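Local coordinates for protein Serpin48 (Tenebrio molitor, PDB 3OZQ) that inhibits the protease SPE with high specificity in insect innate immunity, probably acting as a serine-protease inhibitor of the serpin family, at residues A[198-203]-A[268-273]. Residues are numbered along the deposited sequence; the frame is centred on the assembly and turned at random.
Sequences QVDTMY and LPKFKI
V199 sets its CG2 methyl 4.4 Å from CB of P269, a loose apolar contact at one end of a short antiparallel pairing in the serpin fold. Here strand 196-205 joins strand 260-278, a long strand interrupted by a short loop at K270, so the break carries the chain from sheet C of the serpin fold, where 196-205 is its neighbour, into the large sheet A. The same strand pairs with 196-205 before the break and with 310-321 after it, where F271 and I273 form backbone hydrogen bonds to V321 and I319.

At D200 the carbonyl oxygen accepts the N-H of K270 (N to O 3.1 Å), the donor tilted 33° from the carbonyl plane, and CA of P269 adds a CH···O contact to that oxygen. CB of D200 packs against CG of K270 at 3.6 Å and equally close to CD. The lysine, CG wedged between its own backbone N and carbonyl carbon (chi1 56°), brings CG and CD against CB of D200, while NZ forms a salt bridge with E323.

T201 faces P269 in a non-hydrogen-bonded pair, CA to CA 3.9 Å. Proline has no N-H to give, but this position requires none from it toward the partner strand. The CG2 methyl of T201 meets the carbonyl group of L268.

M202 and L268 follow as a hydrogen-bonded pair: N of M202 donates to O of L268 at 2.9 Å, from above the carbonyl plane, and N of L268 returns a bond to O of M202. Their side chains run side by side in the same direction; the bend at chi3 of M202 (-65°) brings its CE methyl 3.8 Å from CD2 of L268.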
loop_
_atom_site.group_PDB
_atom_site.type_symbol
_atom_site.label_atom_id
_atom_site.label_comp_id
_atom_site.label_asym_id
_atom_site.label_seq_id
_atom_site.Cartn_x
_atom_site.Cartn_y
_atom_site.Cartn_z
ATOM N N GLN A 198 -5.323 10.373 -25.699
ATOM C CA GLN A 198 -6.489 9.513 -25.830
ATOM C C GLN A 198 -6.213 8.175 -25.155
ATOM O O GLN A 198 -5.303 7.446 -25.547
ATOM C CB GLN A 198 -6.819 9.297 -27.302
ATOM C CG GLN A 198 -7.150 10.575 -28.035
ATOM C CD GLN A 198 -8.623 10.883 -28.008
ATOM O OE1 GLN A 198 -9.116 11.513 -27.081
ATOM N NE2 GLN A 198 -9.342 10.445 -29.044
ATOM N N VAL A 199 -6.988 7.856 -24.128
ATOM C CA VAL A 199 -6.787 6.597 -23.424
ATOM C C VAL A 199 -8.124 5.923 -23.188
ATOM O O VAL A 199 -9.159 6.563 -23.243
ATOM C CB VAL A 199 -6.058 6.806 -22.082
ATOM C CG1 VAL A 199 -4.741 7.531 -22.301
ATOM C CG2 VAL A 199 -6.942 7.575 -21.109
ATOM N N ASP A 200 -8.087 4.625 -22.926
ATOM C CA ASP A 200 -9.289 3.850 -22.672
ATOM C C ASP A 200 -9.985 4.358 -21.416
ATOM O O ASP A 200 -9.371 4.454 -20.350
ATOM C CB ASP A 200 -8.908 2.380 -22.524
ATOM C CG ASP A 200 -8.218 1.836 -23.765
ATOM O OD1 ASP A 200 -8.758 2.055 -24.871
ATOM O OD2 ASP A 200 -7.131 1.221 -23.644
ATOM N N THR A 201 -11.266 4.687 -21.552
ATOM C CA THR A 201 -12.029 5.264 -20.466
ATOM C C THR A 201 -13.362 4.529 -20.326
ATOM O O THR A 201 -14.011 4.207 -21.321
ATOM C CB THR A 201 -12.231 6.778 -20.698
ATOM O OG1 THR A 201 -10.949 7.427 -20.712
ATOM C CG2 THR A 201 -13.095 7.393 -19.609
ATOM N N MET A 202 -13.745 4.247 -19.085
ATOM C CA MET A 202 -14.951 3.490 -18.775
ATOM C C MET A 202 -16.037 4.434 -18.280
ATOM O O MET A 202 -15.736 5.452 -17.667
ATOM C CB MET A 202 -14.665 2.448 -17.685
ATOM C CG MET A 202 -13.359 1.693 -17.831
ATOM S SD MET A 202 -13.151 0.482 -16.492
ATOM C CE MET A 202 -13.031 1.582 -15.086
ATOM N N TYR A 203 -17.297 4.079 -18.516
ATOM C CA TYR A 203 -18.406 4.978 -18.217
ATOM C C TYR A 203 -19.536 4.306 -17.446
ATOM O O TYR A 203 -20.013 3.240 -17.822
ATOM C CB TYR A 203 -18.942 5.626 -19.517
ATOM C CG TYR A 203 -17.944 6.558 -20.161
ATOM C CD1 TYR A 203 -17.982 7.926 -19.909
ATOM C CD2 TYR A 203 -16.950 6.070 -21.002
ATOM C CE1 TYR A 203 -17.067 8.781 -20.481
ATOM C CE2 TYR A 203 -16.028 6.917 -21.575
ATOM C CZ TYR A 203 -16.091 8.271 -21.307
ATOM O OH TYR A 203 -15.159 9.111 -21.859
ATOM N N LEU A 268 -14.079 7.032 -15.714
ATOM C CA LEU A 268 -12.837 6.597 -15.083
ATOM C C LEU A 268 -12.011 5.845 -16.087
ATOM O O LEU A 268 -12.446 4.821 -16.591
ATOM C CB LEU A 268 -13.140 5.666 -13.908
ATOM C CG LEU A 268 -11.920 5.178 -13.117
ATOM C CD1 LEU A 268 -11.389 6.322 -12.276
ATOM C CD2 LEU A 268 -12.308 3.992 -12.252
ATOM N N PRO A 269 -10.805 6.345 -16.374
ATOM C CA PRO A 269 -9.866 5.638 -17.240
ATOM C C PRO A 269 -9.505 4.291 -16.639
ATOM O O PRO A 269 -9.460 4.141 -15.403
ATOM C CB PRO A 269 -8.615 6.527 -17.216
ATOM C CG PRO A 269 -9.069 7.851 -16.693
ATOM C CD PRO A 269 -10.226 7.566 -15.791
ATOM N N LYS A 270 -9.216 3.310 -17.480
ATOM C CA LYS A 270 -8.568 2.134 -16.923
ATOM C C LYS A 270 -7.099 2.456 -16.669
ATOM O O LYS A 270 -6.502 3.287 -17.349
ATOM C CB LYS A 270 -8.764 0.900 -17.803
ATOM C CG LYS A 270 -8.311 1.041 -19.238
ATOM C CD LYS A 270 -8.687 -0.208 -20.013
ATOM C CE LYS A 270 -10.132 -0.579 -19.753
ATOM N NZ LYS A 270 -10.373 -2.009 -20.093
ATOM N N PHE A 271 -6.517 1.840 -15.650
ATOM C CA PHE A 271 -5.128 2.118 -15.352
ATOM C C PHE A 271 -4.437 0.956 -14.663
ATOM O O PHE A 271 -5.053 0.179 -13.940
ATOM C CB PHE A 271 -4.950 3.430 -14.565
ATOM C CG PHE A 271 -5.632 3.453 -13.208
ATOM C CD1 PHE A 271 -6.944 3.885 -13.077
ATOM C CD2 PHE A 271 -4.944 3.077 -12.064
ATOM C CE1 PHE A 271 -7.566 3.929 -11.834
ATOM C CE2 PHE A 271 -5.562 3.124 -10.815
ATOM C CZ PHE A 271 -6.873 3.541 -10.701
ATOM N N LYS A 272 -3.153 0.831 -14.942
ATOM C CA LYS A 272 -2.327 -0.167 -14.297
ATOM C C LYS A 272 -1.105 0.557 -13.785
ATOM O O LYS A 272 -0.541 1.404 -14.487
ATOM C CB LYS A 272 -1.937 -1.260 -15.292
ATOM C CG LYS A 272 -1.344 -2.487 -14.631
ATOM C CD LYS A 272 -1.195 -3.638 -15.617
ATOM C CE LYS A 272 -0.217 -4.681 -15.097
ATOM N NZ LYS A 272 0.093 -5.726 -16.123
ATOM N N ILE A 273 -0.718 0.261 -12.547
ATOM C CA ILE A 273 0.487 0.828 -11.963
ATOM C C ILE A 273 1.302 -0.240 -11.240
ATOM O O ILE A 273 0.753 -1.061 -10.505
ATOM C CB ILE A 273 0.180 1.930 -10.929
ATOM C CG1 ILE A 273 -0.791 2.976 -11.507
ATOM C CG2 ILE A 273 1.497 2.541 -10.418
ATOM C CD1 ILE A 273 -1.332 3.985 -10.461
#